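Nicastrin (Dictyostelium purpureum, PDB 4R12) probably serves as an essential, putatively substrate-recruiting subunit of the gamma-secretase complex, which cleaves membrane proteins such as Notch receptors within the membrane. Local coordinates at residues Q198-F204 and V263-N269; L245-K249 and L508-T513; V254-N260 and A442-I448. All blocks are in the same frame, centred on the assembly; numbering follows the deposited sequence.

Contact 1 of 3, residues Q198-F204 and V263-N269; sequences QSIWSSF and VVFAFWN
Two antiparallel strands of the central mixed sheet in nicastrin's large lobe, a domain related to zinc exopeptidases, meet here. Their axes approach to 4.7 Å at 167°. Build the register from F265, the residue most buried by the contact: it forms a hydrogen-bonded pair with S202 (F265 N to S202 O 2.8 Å, S202 N to F265 O 2.9 Å), and its m rotamer brings CE2 to 3.8 Å from F204 CE2. I200 and F267 form the next such pair (F267 N to I200 O 2.7 Å, I200 N to F267 O 3.0 Å). Between them lies the non-hydrogen-bonded pair W201 and A266, CA atoms 4.2 Å apart, side chains on the face opposite F265 and F267. Past the last backbone pair, S199 (m) accepts from N269 N through OG at 2.9 Å, and N269 (t) donates from ND2 to Q198 O at 3.0 Å. At the other end, one water accepts from F204 N (3.0 Å) and donates to V263 O (2.7 Å).

Contact 2 of 3, residues L245-K249 and L508-T513; sequences LSVIK and LLYSIT
Helices 234-252 and 500-512 run nearly parallel here, their segment axes 10.3 Å apart at closest approach and 17° apart in direction, with L245 level with L509 and K249 level with I512. I512 (m, t) points at the other helix and lays CG2 3.8 Å from CG2 of I248 and 3.6 Å from CA of K249. I248 (m, t) also sends CD1 to within 3.6 Å of L509 CD1. L245 spans the two leucines, CD1 to L508 CD2 and CD2 to L509 CD1 both at 4.1 Å; L508 and L509 are t, p. T513, the first residue past the helix, places CG2 3.5 Å from I248 CG2. No hydrogen bond joins the segments directly, but a water accepts from K249 NZ (3.1 Å) and donates to I512 O (3.2 Å). Within its own segment T513 (p) donates OG1 to L509 O at 2.7 Å. With F265 and F267 of strand 262-268 packed against I248, this is the helix layer over a sheet typical of an alpha/beta fold.

Contact 3 of 3, residues V254-N260 and A442-I448; sequences VDRSSWN and AGGNNNI
A Schellman motif closes helix 427-441, and the loop that follows it packs on the loop leading into strand 262-268. G443 has phi/psi 102/10, and an ideal CB on it would jam against the carbonyl O of A442, enough to call for glycine. G444 likewise leaves room for the indole of W259, since a CB there would lie 2.9 Å from NE1. W259 (m, chi2 8°) spreads its ring under A442, whose CB sits 3.7 Å from the centroid of the five-membered ring, 18° off the normal: a CH-pi contact. Alongside, N260 N donates to A442 O at 2.9 Å. Both loops are connections of the large lobe's alpha/beta fold, 254-260 running from helix 234-252 to strand 262-268. Further along, N446 (chi1 m) donates ND2 to D255 O at 2.9 Å; D439 on helix 427-441 takes hydrogen bonds from this ND2 and from W259 NE1. D255 shapes its own loop as an Asx turn, OD1 accepting from S257 N at 2.9 Å and from S257 OG at 2.6 Å. Water bridges D255 N (3.0 Å) to N446 OD1 (3.1 Å), and V254 CG1 meets I448 CD1 at 3.5 Å.

Overall arrangement
Helix 234-252 of contact 2 runs through the 254-260 loop of contact 3 into strand 262-268 of contact 1. Contacts 1 and 2 have centres about 10 Å apart and touch directly, with F267 CZ 3.6 Å from L245 CD2, and S202 OG in a probable hydrogen bond to T513 OG1 at 3.1 Å. Contact 3 lies farther out, its centre about 31 Å from that of the chain and about 20 Å from that of contact 1, which it still meets where R256 makes a cation-pi contact with F204 and V263 CG2 lies 3.8 Å from A442 CB. Contacts 2 and 3 do not touch, their nearest atoms about 6 Å apart.

Contact 1 of 3, residues Q198-F204 and V263-N269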
loop_
_atom_site.group_PDB
_atom_site.type_symbol
_atom_site.label_atom_id
_atom_site.label_comp_id
_atom_site.label_asym_id
_atom_site.label_seq_id
_atom_site.Cartn_x
_atom_site.Cartn_y
_atom_site.Cartn_z
ATOM N N GLN A 198 4.196 -6.604 -7.674
ATOM C CA GLN A 198 4.259 -6.010 -8.995
ATOM C C GLN A 198 3.793 -4.551 -9.003
ATOM O O GLN A 198 2.724 -4.232 -8.465
ATOM C CB GLN A 198 3.401 -6.815 -9.983
ATOM C CG GLN A 198 3.842 -8.270 -10.177
ATOM C CD GLN A 198 5.197 -8.390 -10.876
ATOM O OE1 GLN A 198 5.431 -7.773 -11.917
ATOM N NE2 GLN A 198 6.091 -9.184 -10.302
ATOM N N SER A 199 4.603 -3.680 -9.604
ATOM C CA SER A 199 4.193 -2.310 -9.915
ATOM C C SER A 199 3.501 -2.321 -11.263
ATOM O O SER A 199 3.570 -3.316 -11.980
ATOM C CB SER A 199 5.389 -1.355 -9.943
ATOM O OG SER A 199 6.139 -1.406 -8.735
ATOM N N ILE A 200 2.833 -1.219 -11.616
ATOM C CA ILE A 200 2.171 -1.111 -12.914
ATOM C C ILE A 200 2.424 0.265 -13.526
ATOM O O ILE A 200 2.295 1.289 -12.843
ATOM C CB ILE A 200 0.631 -1.323 -12.834
ATOM C CG1 ILE A 200 0.249 -2.523 -11.960
ATOM C CG2 ILE A 200 0.024 -1.535 -14.232
ATOM C CD1 ILE A 200 -0.145 -2.149 -10.530
ATOM N N TRP A 201 2.807 0.296 -14.803
ATOM C CA TRP A 201 2.933 1.582 -15.494
ATOM C C TRP A 201 2.176 1.567 -16.811
ATOM O O TRP A 201 1.843 0.502 -17.357
ATOM C CB TRP A 201 4.412 1.960 -15.721
ATOM C CG TRP A 201 5.189 1.040 -16.615
ATOM C CD1 TRP A 201 5.863 -0.089 -16.243
ATOM C CD2 TRP A 201 5.402 1.185 -18.025
ATOM N NE1 TRP A 201 6.466 -0.665 -17.335
ATOM C CE2 TRP A 201 6.193 0.094 -18.441
ATOM C CE3 TRP A 201 4.975 2.113 -18.982
ATOM C CZ2 TRP A 201 6.576 -0.086 -19.771
ATOM C CZ3 TRP A 201 5.358 1.929 -20.302
ATOM C CH2 TRP A 201 6.158 0.843 -20.679
ATOM N N SER A 202 1.895 2.757 -17.328
ATOM C CA SER A 202 0.992 2.873 -18.459
ATOM C C SER A 202 1.207 4.165 -19.207
ATOM O O SER A 202 1.558 5.184 -18.615
ATOM C CB SER A 202 -0.463 2.795 -17.991
ATOM O OG SER A 202 -1.358 2.910 -19.087
ATOM N N SER A 203 0.961 4.104 -20.514
ATOM C CA SER A 203 0.931 5.272 -21.376
ATOM C C SER A 203 -0.250 5.135 -22.343
ATOM O O SER A 203 -0.583 4.024 -22.743
ATOM C CB SER A 203 2.248 5.407 -22.142
ATOM O OG SER A 203 2.124 6.356 -23.185
ATOM N N PHE A 204 -0.896 6.245 -22.684
ATOM C CA PHE A 204 -1.938 6.234 -23.714
ATOM C C PHE A 204 -1.363 5.973 -25.109
ATOM O O PHE A 204 -2.097 5.530 -25.997
ATOM C CB PHE A 204 -2.713 7.558 -23.732
ATOM C CG PHE A 204 -3.724 7.699 -22.624
ATOM C CD1 PHE A 204 -4.917 6.978 -22.647
ATOM C CD2 PHE A 204 -3.498 8.578 -21.569
ATOM C CE1 PHE A 204 -5.858 7.119 -21.633
ATOM C CE2 PHE A 204 -4.439 8.726 -20.545
ATOM C CZ PHE A 204 -5.621 8.003 -20.581
ATOM N N VAL A 263 3.308 11.059 -21.659
ATOM C CA VAL A 263 3.011 10.949 -20.240
ATOM C C VAL A 263 2.989 9.478 -19.859
ATOM O O VAL A 263 2.318 8.667 -20.505
ATOM C CB VAL A 263 1.667 11.617 -19.862
ATOM C CG1 VAL A 263 1.390 11.431 -18.381
ATOM C CG2 VAL A 263 1.707 13.108 -20.192
ATOM N N VAL A 264 3.747 9.143 -18.822
ATOM C CA VAL A 264 3.756 7.801 -18.260
ATOM C C VAL A 264 3.214 7.849 -16.832
ATOM O O VAL A 264 3.676 8.636 -16.011
ATOM C CB VAL A 264 5.175 7.187 -18.259
ATOM C CG1 VAL A 264 5.212 5.912 -17.423
ATOM C CG2 VAL A 264 5.628 6.901 -19.679
ATOM N N PHE A 265 2.221 7.013 -16.554
ATOM C CA PHE A 265 1.657 6.926 -15.214
ATOM C C PHE A 265 2.248 5.708 -14.539
ATOM O O PHE A 265 2.265 4.622 -15.133
ATOM C CB PHE A 265 0.124 6.826 -15.264
ATOM C CG PHE A 265 -0.529 7.917 -16.075
ATOM C CD1 PHE A 265 -0.826 9.146 -15.498
ATOM C CD2 PHE A 265 -0.834 7.717 -17.408
ATOM C CE1 PHE A 265 -1.422 10.152 -16.238
ATOM C CE2 PHE A 265 -1.434 8.721 -18.160
ATOM C CZ PHE A 265 -1.724 9.939 -17.567
ATOM N N ALA A 266 2.738 5.854 -13.315
ATOM C CA ALA A 266 3.308 4.685 -12.633
ATOM C C ALA A 266 2.723 4.487 -11.240
ATOM O O ALA A 266 2.643 5.427 -10.440
ATOM C CB ALA A 266 4.856 4.796 -12.558
ATOM N N PHE A 267 2.312 3.250 -10.962
ATOM C CA PHE A 267 1.795 2.859 -9.658
ATOM C C PHE A 267 2.793 1.903 -9.012
ATOM O O PHE A 267 2.819 0.722 -9.375
ATOM C CB PHE A 267 0.419 2.174 -9.792
ATOM C CG PHE A 267 -0.676 3.085 -10.313
ATOM C CD1 PHE A 267 -0.717 3.466 -11.649
ATOM C CD2 PHE A 267 -1.667 3.551 -9.460
ATOM C CE1 PHE A 267 -1.726 4.304 -12.116
ATOM C CE2 PHE A 267 -2.682 4.387 -9.924
ATOM C CZ PHE A 267 -2.719 4.754 -11.247
ATOM N N TRP A 268 3.624 2.407 -8.092
ATOM C CA TRP A 268 4.736 1.620 -7.536
ATOM C C TRP A 268 4.245 0.738 -6.401
ATOM O O TRP A 268 3.515 1.204 -5.524
ATOM C CB TRP A 268 5.878 2.512 -7.006
ATOM C CG TRP A 268 6.470 3.461 -7.987
ATOM C CD1 TRP A 268 6.582 4.819 -7.844
ATOM C CD2 TRP A 268 7.044 3.143 -9.264
ATOM N NE1 TRP A 268 7.186 5.361 -8.953
ATOM C CE2 TRP A 268 7.475 4.354 -9.842
ATOM C CE3 TRP A 268 7.235 1.950 -9.976
ATOM C CZ2 TRP A 268 8.087 4.408 -11.094
ATOM C CZ3 TRP A 268 7.841 2.013 -11.219
ATOM C CH2 TRP A 268 8.255 3.230 -11.764
ATOM N N ASN A 269 4.656 -0.530 -6.408
ATOM C CA ASN A 269 4.275 -1.451 -5.344
ATOM C C ASN A 269 5.440 -1.658 -4.373
ATOM O O ASN A 269 6.592 -1.438 -4.731
ATOM C CB ASN A 269 3.830 -2.786 -5.935
ATOM C CG ASN A 269 2.890 -3.552 -5.018
ATOM O OD1 ASN A 269 2.766 -3.238 -3.829
ATOM N ND2 ASN A 269 2.233 -4.586 -5.565
HETATM O O HOH W 1 -0.087 8.911 -21.688
#

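Contact 2 of 3, residues L245-K249 and L508-T513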
loop_
_atom_site.group_PDB
_atom_site.type_symbol
_atom_site.label_atom_id
_atom_site.label_comp_id
_atom_site.label_asym_id
_atom_site.label_seq_id
_atom_site.Cartn_x
_atom_site.Cartn_y
_atom_site.Cartn_z
ATOM N N LEU A 245 -6.062 7.173 -10.885
ATOM C CA LEU A 245 -6.880 6.397 -11.819
ATOM C C LEU A 245 -8.020 7.248 -12.391
ATOM O O LEU A 245 -8.352 7.117 -13.574
ATOM C CB LEU A 245 -7.445 5.117 -11.162
ATOM C CG LEU A 245 -6.387 4.040 -10.878
ATOM C CD1 LEU A 245 -6.949 2.963 -9.933
ATOM C CD2 LEU A 245 -5.910 3.388 -12.185
ATOM N N SER A 246 -8.605 8.119 -11.570
ATOM C CA SER A 246 -9.721 8.953 -12.024
ATOM C C SER A 246 -9.225 10.070 -12.964
ATOM O O SER A 246 -9.916 10.452 -13.915
ATOM C CB SER A 246 -10.480 9.541 -10.831
ATOM O OG SER A 246 -10.985 8.491 -10.007
ATOM N N VAL A 247 -8.023 10.567 -12.703
ATOM C CA VAL A 247 -7.341 11.477 -13.615
ATOM C C VAL A 247 -7.130 10.812 -14.982
ATOM O O VAL A 247 -7.409 11.396 -16.023
ATOM C CB VAL A 247 -5.974 11.925 -13.032
ATOM C CG1 VAL A 247 -5.067 12.498 -14.128
ATOM C CG2 VAL A 247 -6.178 12.957 -11.913
ATOM N N ILE A 248 -6.629 9.581 -14.961
ATOM C CA ILE A 248 -6.368 8.808 -16.178
ATOM C C ILE A 248 -7.685 8.553 -16.926
ATOM O O ILE A 248 -7.787 8.772 -18.143
ATOM C CB ILE A 248 -5.646 7.486 -15.835
ATOM C CG1 ILE A 248 -4.232 7.798 -15.329
ATOM C CG2 ILE A 248 -5.560 6.578 -17.050
ATOM C CD1 ILE A 248 -3.520 6.645 -14.698
ATOM N N LYS A 249 -8.719 8.153 -16.199
ATOM C CA LYS A 249 -10.013 7.965 -16.842
ATOM C C LYS A 249 -10.521 9.272 -17.477
ATOM O O LYS A 249 -11.095 9.266 -18.576
ATOM C CB LYS A 249 -11.040 7.432 -15.842
ATOM C CG LYS A 249 -12.427 7.185 -16.460
ATOM C CD LYS A 249 -12.449 5.907 -17.325
ATOM C CE LYS A 249 -13.870 5.627 -17.857
ATOM N NZ LYS A 249 -13.877 4.511 -18.840
ATOM N N LEU A 508 -7.774 -2.757 -14.487
ATOM C CA LEU A 508 -8.520 -1.514 -14.639
ATOM C C LEU A 508 -7.702 -0.459 -15.407
ATOM O O LEU A 508 -8.204 0.154 -16.348
ATOM C CB LEU A 508 -8.946 -0.980 -13.263
ATOM C CG LEU A 508 -9.716 0.340 -13.258
ATOM C CD1 LEU A 508 -11.055 0.195 -14.030
ATOM C CD2 LEU A 508 -9.945 0.831 -11.815
ATOM N N LEU A 509 -6.442 -0.271 -15.020
ATOM C CA LEU A 509 -5.555 0.686 -15.694
ATOM C C LEU A 509 -5.361 0.297 -17.161
ATOM O O LEU A 509 -5.408 1.147 -18.046
ATOM C CB LEU A 509 -4.189 0.759 -14.995
ATOM C CG LEU A 509 -3.128 1.715 -15.566
ATOM C CD1 LEU A 509 -3.665 3.136 -15.615
ATOM C CD2 LEU A 509 -1.851 1.679 -14.739
ATOM N N TYR A 510 -5.116 -0.990 -17.393
ATOM C CA TYR A 510 -4.966 -1.522 -18.747
ATOM C C TYR A 510 -6.197 -1.167 -19.590
ATOM O O TYR A 510 -6.079 -0.674 -20.713
ATOM C CB TYR A 510 -4.760 -3.042 -18.696
ATOM C CG TYR A 510 -4.369 -3.683 -20.017
ATOM C CD1 TYR A 510 -5.323 -3.941 -21.007
ATOM C CD2 TYR A 510 -3.043 -4.037 -20.275
ATOM C CE1 TYR A 510 -4.960 -4.524 -22.217
ATOM C CE2 TYR A 510 -2.672 -4.619 -21.484
ATOM C CZ TYR A 510 -3.635 -4.863 -22.448
ATOM O OH TYR A 510 -3.276 -5.440 -23.647
ATOM N N SER A 511 -7.382 -1.398 -19.033
ATOM C CA SER A 511 -8.620 -1.145 -19.754
ATOM C C SER A 511 -8.850 0.344 -20.041
ATOM O O SER A 511 -9.223 0.709 -21.157
ATOM C CB SER A 511 -9.809 -1.713 -18.965
ATOM O OG SER A 511 -11.019 -1.410 -19.626
ATOM N N ILE A 512 -8.622 1.204 -19.045
ATOM C CA ILE A 512 -8.932 2.625 -19.216
ATOM C C ILE A 512 -8.049 3.256 -20.290
ATOM O O ILE A 512 -8.455 4.175 -21.000
ATOM C CB ILE A 512 -8.739 3.400 -17.904
ATOM C CG1 ILE A 512 -9.845 3.059 -16.918
ATOM C CG2 ILE A 512 -8.754 4.906 -18.148
ATOM C CD1 ILE A 512 -9.473 3.612 -15.522
ATOM N N THR A 513 -6.838 2.738 -20.416
ATOM C CA THR A 513 -5.865 3.317 -21.329
ATOM C C THR A 513 -5.789 2.579 -22.670
ATOM O O THR A 513 -4.898 2.840 -23.469
ATOM C CB THR A 513 -4.467 3.331 -20.680
ATOM O OG1 THR A 513 -4.116 2.001 -20.297
ATOM C CG2 THR A 513 -4.453 4.223 -19.422
HETATM O O HOH W 2 -11.555 4.797 -20.862
#

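Contact 3 of 3, residues V254-N260 and A442-I448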
loop_
_atom_site.group_PDB
_atom_site.type_symbol
_atom_site.label_atom_id
_atom_site.label_comp_id
_atom_site.label_asym_id
_atom_site.label_seq_id
_atom_site.Cartn_x
_atom_site.Cartn_y
_atom_site.Cartn_z
ATOM N N VAL A 254 -10.148 12.991 -23.456
ATOM C CA VAL A 254 -9.767 14.232 -24.142
ATOM C C VAL A 254 -8.969 13.965 -25.410
ATOM O O VAL A 254 -8.412 12.889 -25.588
ATOM C CB VAL A 254 -8.938 15.185 -23.245
ATOM C CG1 VAL A 254 -9.647 15.432 -21.931
ATOM C CG2 VAL A 254 -7.540 14.646 -23.025
ATOM N N ASP A 255 -8.909 14.967 -26.283
ATOM C CA ASP A 255 -8.105 14.892 -27.497
ATOM C C ASP A 255 -6.648 15.197 -27.164
ATOM O O ASP A 255 -6.266 16.358 -26.984
ATOM C CB ASP A 255 -8.650 15.864 -28.562
ATOM C CG ASP A 255 -7.837 15.858 -29.852
ATOM O OD1 ASP A 255 -6.861 15.085 -29.969
ATOM O OD2 ASP A 255 -8.190 16.640 -30.767
ATOM N N ARG A 256 -5.832 14.152 -27.113
ATOM C CA ARG A 256 -4.436 14.289 -26.713
ATOM C C ARG A 256 -3.506 14.502 -27.909
ATOM O O ARG A 256 -2.286 14.419 -27.768
ATOM C CB ARG A 256 -3.996 13.051 -25.918
ATOM C CG ARG A 256 -4.866 12.744 -24.706
ATOM C CD ARG A 256 -4.401 11.467 -23.973
ATOM N NE ARG A 256 -4.449 10.293 -24.843
ATOM C CZ ARG A 256 -5.543 9.569 -25.049
ATOM N NH1 ARG A 256 -6.672 9.888 -24.438
ATOM N NH2 ARG A 256 -5.511 8.527 -25.868
ATOM N N SER A 257 -4.071 14.793 -29.082
ATOM C CA SER A 257 -3.240 14.955 -30.281
ATOM C C SER A 257 -2.321 16.181 -30.181
ATOM O O SER A 257 -1.312 16.258 -30.870
ATOM C CB SER A 257 -4.106 15.044 -31.548
ATOM O OG SER A 257 -5.001 16.136 -31.498
ATOM N N SER A 258 -2.651 17.116 -29.297
ATOM C CA SER A 258 -1.832 18.321 -29.132
ATOM C C SER A 258 -0.609 18.117 -28.230
ATOM O O SER A 258 0.268 18.973 -28.175
ATOM C CB SER A 258 -2.683 19.460 -28.575
ATOM O OG SER A 258 -3.413 19.034 -27.434
ATOM N N TRP A 259 -0.551 16.998 -27.516
ATOM C CA TRP A 259 0.544 16.761 -26.576
ATOM C C TRP A 259 1.887 16.598 -27.296
ATOM O O TRP A 259 2.010 15.797 -28.221
ATOM C CB TRP A 259 0.268 15.520 -25.721
ATOM C CG TRP A 259 -0.887 15.657 -24.763
ATOM C CD1 TRP A 259 -1.785 16.677 -24.695
ATOM C CD2 TRP A 259 -1.252 14.733 -23.730
ATOM N NE1 TRP A 259 -2.690 16.448 -23.682
ATOM C CE2 TRP A 259 -2.384 15.256 -23.079
ATOM C CE3 TRP A 259 -0.735 13.509 -23.299
ATOM C CZ2 TRP A 259 -3.006 14.604 -22.018
ATOM C CZ3 TRP A 259 -1.347 12.864 -22.250
ATOM C CH2 TRP A 259 -2.474 13.413 -21.619
ATOM N N ASN A 260 2.891 17.359 -26.876
ATOM C CA ASN A 260 4.206 17.250 -27.497
ATOM C C ASN A 260 5.170 16.479 -26.605
ATOM O O ASN A 260 6.338 16.312 -26.933
ATOM C CB ASN A 260 4.759 18.641 -27.841
ATOM C CG ASN A 260 4.974 19.517 -26.618
ATOM O OD1 ASN A 260 4.367 19.308 -25.574
ATOM N ND2 ASN A 260 5.844 20.512 -26.751
ATOM N N ALA A 442 1.767 18.658 -20.632
ATOM C CA ALA A 442 2.007 17.737 -21.744
ATOM C C ALA A 442 1.879 18.473 -23.080
ATOM O O ALA A 442 2.124 17.896 -24.143
ATOM C CB ALA A 442 1.039 16.541 -21.697
ATOM N N GLY A 443 1.487 19.742 -23.023
ATOM C CA GLY A 443 1.391 20.565 -24.221
ATOM C C GLY A 443 -0.011 20.771 -24.771
ATOM O O GLY A 443 -0.176 21.300 -25.871
ATOM N N GLY A 444 -1.027 20.369 -24.014
ATOM C CA GLY A 444 -2.396 20.504 -24.474
ATOM C C GLY A 444 -3.071 21.757 -23.954
ATOM O O GLY A 444 -2.506 22.472 -23.132
ATOM N N ASN A 445 -4.280 22.029 -24.437
ATOM C CA ASN A 445 -5.107 23.081 -23.861
ATOM C C ASN A 445 -6.568 22.642 -23.780
ATOM O O ASN A 445 -7.489 23.439 -23.974
ATOM C CB ASN A 445 -4.992 24.377 -24.665
ATOM C CG ASN A 445 -5.624 25.563 -23.952
ATOM O OD1 ASN A 445 -5.457 25.735 -22.742
ATOM N ND2 ASN A 445 -6.377 26.365 -24.691
ATOM N N ASN A 446 -6.775 21.364 -23.485
ATOM C CA ASN A 446 -8.119 20.808 -23.446
ATOM C C ASN A 446 -8.965 21.282 -22.269
ATOM O O ASN A 446 -8.454 21.579 -21.185
ATOM C CB ASN A 446 -8.038 19.280 -23.428
ATOM C CG ASN A 446 -7.513 18.716 -24.733
ATOM O OD1 ASN A 446 -8.191 18.771 -25.759
ATOM N ND2 ASN A 446 -6.299 18.184 -24.706
ATOM N N ASN A 447 -10.268 21.367 -22.502
ATOM C CA ASN A 447 -11.226 21.533 -21.425
ATOM C C ASN A 447 -11.506 20.167 -20.820
ATOM O O ASN A 447 -12.057 19.306 -21.493
ATOM C CB ASN A 447 -12.524 22.161 -21.928
ATOM C CG ASN A 447 -12.311 23.548 -22.479
ATOM O OD1 ASN A 447 -12.841 23.905 -23.535
ATOM N ND2 ASN A 447 -11.512 24.342 -21.772
ATOM N N ILE A 448 -11.114 19.971 -19.566
ATOM C CA ILE A 448 -11.295 18.682 -18.908
ATOM C C ILE A 448 -12.681 18.533 -18.304
ATOM O O ILE A 448 -13.139 19.408 -17.568
ATOM C CB ILE A 448 -10.281 18.471 -17.770
ATOM C CG1 ILE A 448 -8.837 18.486 -18.295
ATOM C CG2 ILE A 448 -10.617 17.194 -16.999
ATOM C CD1 ILE A 448 -8.520 17.394 -19.247
HETATM O O HOH W 3 -10.881 17.149 -25.785
HETATM O O HOH W 4 -5.338 21.250 -26.877
#